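Local structure of putative secreted lipase (Streptomyces sp. W007, 5H6B) at residues Y20-P24 / K93-T98; K102-H108 / V128-I134. The protein probably hydrolyses the ester bonds of triacylglycerols as a secreted, thermostable lipase of the alpha/beta-hydrolase fold. All coordinates share one frame; numbering follows the deposited sequence.

Contact 1. Residues Y20-P24 / K93-T98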
ATOM      1  N   TYR A  20     -16.508 -11.863  -2.670  1.00 52.16           N
ATOM      2  CA  TYR A  20     -17.474 -11.034  -1.929  1.00 54.57           C
ATOM      3  C   TYR A  20     -18.516 -11.788  -1.081  1.00 54.95           C
ATOM      4  O   TYR A  20     -19.343 -11.156  -0.444  1.00 57.69           O
ATOM      5  CB  TYR A  20     -18.150 -10.037  -2.884  1.00 53.76           C
ATOM      6  CG  TYR A  20     -17.167  -8.980  -3.346  1.00 56.36           C
ATOM      7  CD1 TYR A  20     -16.334  -9.190  -4.462  1.00 55.99           C
ATOM      8  CD2 TYR A  20     -17.029  -7.782  -2.637  1.00 57.91           C
ATOM      9  CE1 TYR A  20     -15.418  -8.225  -4.865  1.00 57.05           C
ATOM     10  CE2 TYR A  20     -16.113  -6.812  -3.029  1.00 59.74           C
ATOM     11  CZ  TYR A  20     -15.313  -7.032  -4.139  1.00 58.47           C
ATOM     12  OH  TYR A  20     -14.413  -6.061  -4.500  1.00 60.30           O
ATOM     13  N   SER A  21     -18.474 -13.120  -1.070  1.00 57.79           N
ATOM     14  CA  SER A  21     -19.222 -13.913  -0.095  1.00 59.67           C
ATOM     15  C   SER A  21     -18.378 -14.209   1.163  1.00 59.79           C
ATOM     16  O   SER A  21     -18.882 -14.822   2.105  1.00 61.58           O
ATOM     17  CB  SER A  21     -19.712 -15.214  -0.736  1.00 58.56           C
ATOM     18  OG  SER A  21     -18.663 -16.169  -0.817  1.00 63.41           O
ATOM     19  N   CYS A  22     -17.118 -13.763   1.184  1.00 57.06           N
ATOM     20  CA  CYS A  22     -16.230 -13.978   2.330  1.00 58.91           C
ATOM     21  C   CYS A  22     -16.735 -13.219   3.561  1.00 56.97           C
ATOM     22  O   CYS A  22     -17.228 -12.082   3.453  1.00 52.47           O
ATOM     23  CB  CYS A  22     -14.775 -13.566   2.016  1.00 60.29           C
ATOM     24  SG  CYS A  22     -13.518 -14.370   3.046  1.00 62.89           S
ATOM     25  N   LYS A  23     -16.636 -13.891   4.710  1.00 54.69           N
ATOM     26  CA  LYS A  23     -17.066 -13.366   6.008  1.00 57.11           C
ATOM     27  C   LYS A  23     -15.890 -13.522   6.977  1.00 51.00           C
ATOM     28  O   LYS A  23     -15.505 -14.655   7.301  1.00 50.68           O
ATOM     29  CB  LYS A  23     -18.314 -14.107   6.532  1.00 59.87           C
ATOM     30  CG  LYS A  23     -19.619 -13.322   6.391  1.00 63.34           C
ATOM     31  CD  LYS A  23     -20.165 -13.322   4.967  1.00 62.77           C
ATOM     32  CE  LYS A  23     -21.091 -12.136   4.739  1.00 63.54           C
ATOM     33  NZ  LYS A  23     -21.648 -12.126   3.356  1.00 63.46           N
ATOM     34  N   PRO A  24     -15.292 -12.390   7.408  1.00 49.02           N
ATOM     35  CA  PRO A  24     -14.131 -12.423   8.301  1.00 50.46           C
ATOM     36  C   PRO A  24     -14.390 -13.250   9.557  1.00 52.66           C
ATOM     37  O   PRO A  24     -15.414 -13.057  10.209  1.00 55.50           O
ATOM     38  CB  PRO A  24     -13.930 -10.949   8.675  1.00 51.60           C
ATOM     39  CG  PRO A  24     -14.515 -10.182   7.560  1.00 51.85           C
ATOM     40  CD  PRO A  24     -15.624 -11.012   6.989  1.00 50.73           C
ATOM     41  N   LYS A  93     -17.877  -0.624  -0.277  1.00 56.28           N
ATOM     42  CA  LYS A  93     -18.366  -1.843  -0.944  1.00 58.61           C
ATOM     43  C   LYS A  93     -17.905  -3.144  -0.279  1.00 58.01           C
ATOM     44  O   LYS A  93     -18.666  -4.121  -0.205  1.00 59.70           O
ATOM     45  CB  LYS A  93     -17.923  -1.800  -2.409  1.00 67.00           C
ATOM     46  CG  LYS A  93     -18.335  -2.963  -3.302  1.00 71.18           C
ATOM     47  CD  LYS A  93     -17.795  -2.782  -4.719  1.00 75.84           C
ATOM     48  CE  LYS A  93     -18.193  -1.430  -5.311  1.00 78.84           C
ATOM     49  NZ  LYS A  93     -18.179  -1.418  -6.795  1.00 82.43           N
ATOM     50  N   VAL A  94     -16.665  -3.160   0.203  1.00 57.22           N
ATOM     51  CA  VAL A  94     -16.129  -4.326   0.931  1.00 56.02           C
ATOM     52  C   VAL A  94     -16.784  -4.457   2.328  1.00 54.77           C
ATOM     53  O   VAL A  94     -17.080  -5.574   2.790  1.00 52.97           O
ATOM     54  CB  VAL A  94     -14.572  -4.264   1.036  1.00 53.56           C
ATOM     55  CG1 VAL A  94     -14.017  -5.355   1.937  1.00 52.78           C
ATOM     56  CG2 VAL A  94     -13.924  -4.373  -0.340  1.00 53.85           C
ATOM     57  N   LEU A  95     -16.988  -3.326   2.996  1.00 53.37           N
ATOM     58  CA  LEU A  95     -17.658  -3.320   4.305  1.00 57.40           C
ATOM     59  C   LEU A  95     -19.157  -3.654   4.189  1.00 57.68           C
ATOM     60  O   LEU A  95     -19.648  -4.507   4.935  1.00 59.35           O
ATOM     61  CB  LEU A  95     -17.423  -1.989   5.036  1.00 54.85           C
ATOM     62  CG  LEU A  95     -15.950  -1.711   5.393  1.00 53.79           C
ATOM     63  CD1 LEU A  95     -15.799  -0.399   6.160  1.00 52.55           C
ATOM     64  CD2 LEU A  95     -15.333  -2.858   6.180  1.00 52.61           C
ATOM     65  N   ASP A  96     -19.855  -3.030   3.231  1.00 60.44           N
ATOM     66  CA  ASP A  96     -21.267  -3.361   2.919  1.00 60.83           C
ATOM     67  C   ASP A  96     -21.476  -4.860   2.691  1.00 57.62           C
ATOM     68  O   ASP A  96     -22.485  -5.391   3.109  1.00 65.68           O
ATOM     69  CB  ASP A  96     -21.798  -2.578   1.695  1.00 59.78           C
ATOM     70  CG  ASP A  96     -21.987  -1.074   1.967  1.00 67.42           C
ATOM     71  OD1 ASP A  96     -21.837  -0.620   3.126  1.00 69.71           O
ATOM     72  OD2 ASP A  96     -22.282  -0.324   1.006  1.00 72.18           O
ATOM     73  N   ALA A  97     -20.514  -5.536   2.063  1.00 55.18           N
ATOM     74  CA  ALA A  97     -20.618  -6.964   1.740  1.00 54.31           C
ATOM     75  C   ALA A  97     -20.204  -7.906   2.877  1.00 54.00           C
ATOM     76  O   ALA A  97     -20.878  -8.908   3.144  1.00 54.89           O
ATOM     77  CB  ALA A  97     -19.799  -7.268   0.494  1.00 55.33           C
ATOM     78  N   THR A  98     -19.083  -7.606   3.525  1.00 54.74           N
ATOM     79  CA  THR A  98     -18.567  -8.463   4.603  1.00 55.60           C
ATOM     80  C   THR A  98     -19.380  -8.319   5.874  1.00 56.29           C
ATOM     81  O   THR A  98     -19.485  -9.269   6.647  1.00 58.72           O
ATOM     82  CB  THR A  98     -17.081  -8.158   4.948  1.00 55.69           C
ATOM     83  OG1 THR A  98     -16.903  -6.752   5.231  1.00 50.18           O
ATOM     84  CG2 THR A  98     -16.175  -8.594   3.803  1.00 54.87           C
TER
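Pro24 and Thr98 meet where a loop of the alpha/beta-hydrolase fold, running from strand 16-17 to strand 32-35, folds over the C-terminal end of helix 80-98. This is the close part of the contact. The proline ring and the threonine side chain cross at about a right angle, with Pro24 CD 3.8 Å from Thr98 CB. Beside it the methyl Thr98 CG2 rests 3.7 Å from Cys22 O, and Cys22 itself is pinned by its disulfide to Cys59, at the start of strand 59-63. The threonine is turned with OG1 between its own backbone N and carbonyl carbon (chi1 53°), which sends the hydroxyl back into the helix and presents CB and CG2 to the loop.

Farther along, Tyr20 lies beside the helix. Ala97 CB sits at the ring edge, near its plane, 4.2 Å from Tyr20 CD2, while Val94 CG2 approaches obliquely at a similar distance from CE2. Phe61 of strand 59-63 meets the same tyrosine ring and also touches Val94 and Thr98, so this side of the contact is mostly apolar.

The outer side is much looser. The exposed Lys23 bends at chi2 (77°) and brings its ammonium to the helix end, where NZ makes only a weak hydrogen bond, 3.3 Å long, to Ala97 O. Lys93, also exposed, barely grazes the tyrosine ring. Within the helix the polar bookkeeping is firmer: Val94 O accepts from Thr98 N and, on the opposite face of its carbonyl plane, from Thr98 OG1 at 2.7 Å.

Contact 2. Residues K102-H108 / V128-I134; sequences KADLVGH and VNALVGI
Leu105 is gripped through both of its backbone polar atoms by the neighbouring strand: its N donates to Ala130 O and its O accepts from Val132 N, each bond 2.8 Å long. Strands 103-108 and 130-134, adjacent in the middle of the alpha/beta-hydrolase sheet, run parallel, their axes 12° apart, and the ladder goes on in the same alternating way, Gly107 N giving to Val132 O and Gly107 O receiving Ile134 N. Val132 O is also approached by Val106 CA in a CA-H...O contact of 3.3 Å.

At the start of the pair the chain turns a corner at Asn129, whose N still reaches Ala103 O at 3.2 Å. Its side chain is tied to the opposite strand as well. With CG anti to the backbone N (chi1 166°), the amide lies alongside the Asp104 carboxylate, and ND2 donates in its own amide plane to the syn lone pair of Asp104 OD1 at 2.7 Å. The other oxygen, OD2, is in a salt bridge with Arg30, so both carboxylate oxygens of this buried acid have partners. Were Asp104 an alanine, the Asn129 amide would probably be freer to turn and the Arg30 guanidinium would lose this carboxylate mate.

At the far end Gly107 and His108 open a GxSxG sequence consistent with a nucleophile elbow. His108 lays its ring edge toward Ile134 O, with CD2 3.3 Å away in the ring plane; its stronger polar partner is His232 O, which accepts from NE2.

Strand 32-35 flanks 103-108 on its other side, bonding the backbones of Asp104 and Val106. Leu105, Val128 and Leu131 face helix 115-121, whereas Asp104, Val106, Val132 and Ile134 lie against helix 240-250.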
ATOM      1  N   LYS A 102     -14.770  -2.214  10.140  1.00 54.44           N
ATOM      2  CA  LYS A 102     -13.556  -1.598   9.623  1.00 55.64           C
ATOM      3  C   LYS A 102     -12.742  -2.581   8.781  1.00 52.76           C
ATOM      4  O   LYS A 102     -12.794  -3.800   8.977  1.00 51.51           O
ATOM      5  CB  LYS A 102     -12.695  -1.068  10.779  1.00 56.73           C
ATOM      6  CG  LYS A 102     -13.311   0.090  11.555  1.00 58.19           C
ATOM      7  CD  LYS A 102     -12.451   0.474  12.746  1.00 58.44           C
ATOM      8  CE  LYS A 102     -12.740   1.887  13.215  1.00 59.20           C
ATOM      9  NZ  LYS A 102     -12.070   2.147  14.507  1.00 60.89           N
ATOM     10  N   ALA A 103     -11.988  -2.018   7.848  1.00 49.62           N
ATOM     11  CA  ALA A 103     -11.037  -2.762   7.037  1.00 49.91           C
ATOM     12  C   ALA A 103      -9.614  -2.441   7.485  1.00 49.62           C
ATOM     13  O   ALA A 103      -9.368  -1.370   8.044  1.00 50.42           O
ATOM     14  CB  ALA A 103     -11.222  -2.375   5.583  1.00 49.78           C
ATOM     15  N   ASP A 104      -8.690  -3.376   7.269  1.00 46.84           N
ATOM     16  CA  ASP A 104      -7.254  -3.072   7.328  1.00 44.00           C
ATOM     17  C   ASP A 104      -6.733  -2.868   5.895  1.00 44.35           C
ATOM     18  O   ASP A 104      -7.146  -3.580   4.984  1.00 41.93           O
ATOM     19  CB  ASP A 104      -6.488  -4.172   8.058  1.00 43.98           C
ATOM     20  CG  ASP A 104      -6.743  -4.163   9.570  1.00 47.12           C
ATOM     21  OD1 ASP A 104      -6.885  -3.073  10.168  1.00 46.38           O
ATOM     22  OD2 ASP A 104      -6.801  -5.246  10.182  1.00 48.72           O
ATOM     23  N   LEU A 105      -5.858  -1.879   5.707  1.00 44.89           N
ATOM     24  CA  LEU A 105      -5.317  -1.517   4.394  1.00 44.23           C
ATOM     25  C   LEU A 105      -3.837  -1.849   4.314  1.00 42.19           C
ATOM     26  O   LEU A 105      -3.084  -1.519   5.226  1.00 38.81           O
ATOM     27  CB  LEU A 105      -5.528  -0.023   4.114  1.00 46.27           C
ATOM     28  CG  LEU A 105      -6.827   0.336   3.394  1.00 49.86           C
ATOM     29  CD1 LEU A 105      -8.034  -0.240   4.103  1.00 53.44           C
ATOM     30  CD2 LEU A 105      -6.966   1.841   3.258  1.00 53.51           C
ATOM     31  N   VAL A 106      -3.437  -2.524   3.231  1.00 40.38           N
ATOM     32  CA  VAL A 106      -2.033  -2.735   2.915  1.00 37.16           C
ATOM     33  C   VAL A 106      -1.768  -2.161   1.529  1.00 37.43           C
ATOM     34  O   VAL A 106      -2.456  -2.505   0.574  1.00 34.77           O
ATOM     35  CB  VAL A 106      -1.619  -4.219   2.941  1.00 35.75           C
ATOM     36  CG1 VAL A 106      -0.118  -4.336   2.676  1.00 34.03           C
ATOM     37  CG2 VAL A 106      -1.970  -4.862   4.281  1.00 38.61           C
ATOM     38  N   GLY A 107      -0.752  -1.307   1.428  1.00 35.09           N
ATOM     39  CA  GLY A 107      -0.425  -0.654   0.177  1.00 34.87           C
ATOM     40  C   GLY A 107       1.057  -0.602  -0.149  1.00 34.00           C
ATOM     41  O   GLY A 107       1.895  -0.432   0.732  1.00 35.37           O
ATOM     42  N   HIS A 108       1.368  -0.720  -1.431  1.00 34.40           N
ATOM     43  CA  HIS A 108       2.742  -0.681  -1.924  1.00 33.54           C
ATOM     44  C   HIS A 108       2.978   0.627  -2.642  1.00 32.61           C
ATOM     45  O   HIS A 108       2.203   0.982  -3.544  1.00 29.61           O
ATOM     46  CB  HIS A 108       2.980  -1.848  -2.894  1.00 33.75           C
ATOM     47  CG  HIS A 108       4.385  -1.926  -3.420  1.00 34.92           C
ATOM     48  ND1 HIS A 108       4.711  -2.589  -4.584  1.00 34.83           N
ATOM     49  CD2 HIS A 108       5.541  -1.398  -2.957  1.00 33.54           C
ATOM     50  CE1 HIS A 108       6.008  -2.479  -4.797  1.00 34.02           C
ATOM     51  NE2 HIS A 108       6.531  -1.759  -3.827  1.00 32.18           N
ATOM     52  N   VAL A 128     -11.328   2.562   8.910  1.00 56.62           N
ATOM     53  CA  VAL A 128     -10.006   1.897   8.843  1.00 51.00           C
ATOM     54  C   VAL A 128      -9.300   1.796  10.201  1.00 48.43           C
ATOM     55  O   VAL A 128      -9.076   2.796  10.886  1.00 49.65           O
ATOM     56  CB  VAL A 128      -9.064   2.608   7.837  1.00 49.57           C
ATOM     57  CG1 VAL A 128      -7.660   2.021   7.866  1.00 47.56           C
ATOM     58  CG2 VAL A 128      -9.632   2.524   6.431  1.00 51.79           C
ATOM     59  N   ASN A 129      -8.887   0.578  10.525  1.00 44.21           N
ATOM     60  CA  ASN A 129      -8.168   0.262  11.755  1.00 44.91           C
ATOM     61  C   ASN A 129      -6.642   0.424  11.579  1.00 46.31           C
ATOM     62  O   ASN A 129      -5.977   1.033  12.417  1.00 44.08           O
ATOM     63  CB  ASN A 129      -8.528  -1.169  12.186  1.00 43.79           C
ATOM     64  CG  ASN A 129      -7.605  -1.721  13.252  1.00 45.57           C
ATOM     65  OD1 ASN A 129      -7.653  -1.301  14.398  1.00 49.68           O
ATOM     66  ND2 ASN A 129      -6.776  -2.676  12.887  1.00 44.54           N
ATOM     67  N   ALA A 130      -6.104  -0.133  10.490  1.00 46.40           N
ATOM     68  CA  ALA A 130      -4.667  -0.136  10.242  1.00 43.05           C
ATOM     69  C   ALA A 130      -4.322   0.143   8.777  1.00 43.57           C
ATOM     70  O   ALA A 130      -5.021  -0.296   7.853  1.00 42.65           O
ATOM     71  CB  ALA A 130      -4.040  -1.450  10.699  1.00 42.28           C
ATOM     72  N   LEU A 131      -3.261   0.928   8.593  1.00 40.78           N
ATOM     73  CA  LEU A 131      -2.690   1.182   7.297  1.00 40.52           C
ATOM     74  C   LEU A 131      -1.245   0.727   7.323  1.00 40.66           C
ATOM     75  O   LEU A 131      -0.410   1.317   8.026  1.00 38.11           O
ATOM     76  CB  LEU A 131      -2.756   2.670   6.942  1.00 40.01           C
ATOM     77  CG  LEU A 131      -2.053   3.066   5.629  1.00 38.31           C
ATOM     78  CD1 LEU A 131      -2.536   2.256   4.426  1.00 38.36           C
ATOM     79  CD2 LEU A 131      -2.218   4.543   5.375  1.00 38.81           C
ATOM     80  N   VAL A 132      -0.959  -0.300   6.525  1.00 40.19           N
ATOM     81  CA  VAL A 132       0.377  -0.828   6.353  1.00 36.85           C
ATOM     82  C   VAL A 132       0.878  -0.387   4.995  1.00 36.85           C
ATOM     83  O   VAL A 132       0.263  -0.692   3.973  1.00 37.25           O
ATOM     84  CB  VAL A 132       0.370  -2.358   6.447  1.00 37.53           C
ATOM     85  CG1 VAL A 132       1.789  -2.908   6.431  1.00 37.00           C
ATOM     86  CG2 VAL A 132      -0.383  -2.788   7.702  1.00 37.55           C
ATOM     87  N   GLY A 133       1.994   0.338   5.006  1.00 37.00           N
ATOM     88  CA  GLY A 133       2.631   0.868   3.819  1.00 35.93           C
ATOM     89  C   GLY A 133       3.935   0.126   3.591  1.00 36.06           C
ATOM     90  O   GLY A 133       4.749   0.022   4.501  1.00 34.87           O
ATOM     91  N   ILE A 134       4.116  -0.392   2.372  1.00 33.31           N
ATOM     92  CA  ILE A 134       5.337  -1.044   1.960  1.00 33.56           C
ATOM     93  C   ILE A 134       5.952  -0.115   0.930  1.00 32.67           C
ATOM     94  O   ILE A 134       5.327   0.198  -0.075  1.00 32.67           O
ATOM     95  CB  ILE A 134       5.075  -2.427   1.322  1.00 33.47           C
ATOM     96  CG1 ILE A 134       4.106  -3.249   2.169  1.00 32.70           C
ATOM     97  CG2 ILE A 134       6.384  -3.186   1.157  1.00 33.79           C
ATOM     98  CD1 ILE A 134       3.767  -4.599   1.568  1.00 34.44           C
TER

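Overall arrangement
Along the chain both segments of contact 1 come before those of contact 2, and helix 80-98 leads directly into strand 103-108. The centres of the two contacts are about 16 Å apart, yet they touch where Leu95 CD2 packs 3.7 Å from Lys102 C. Contact 1 lies toward the periphery, its centre about 20 Å from that of the chain, whereas contact 2 lies in the middle of the parallel sheet, about 7 Å from it. The helix thus links a disulfide-anchored outer loop to the central strands. The GxSxG sequence begins at Gly107, near the end of strand 103-108, so the C-terminal end of contact 2 probably borders the active site.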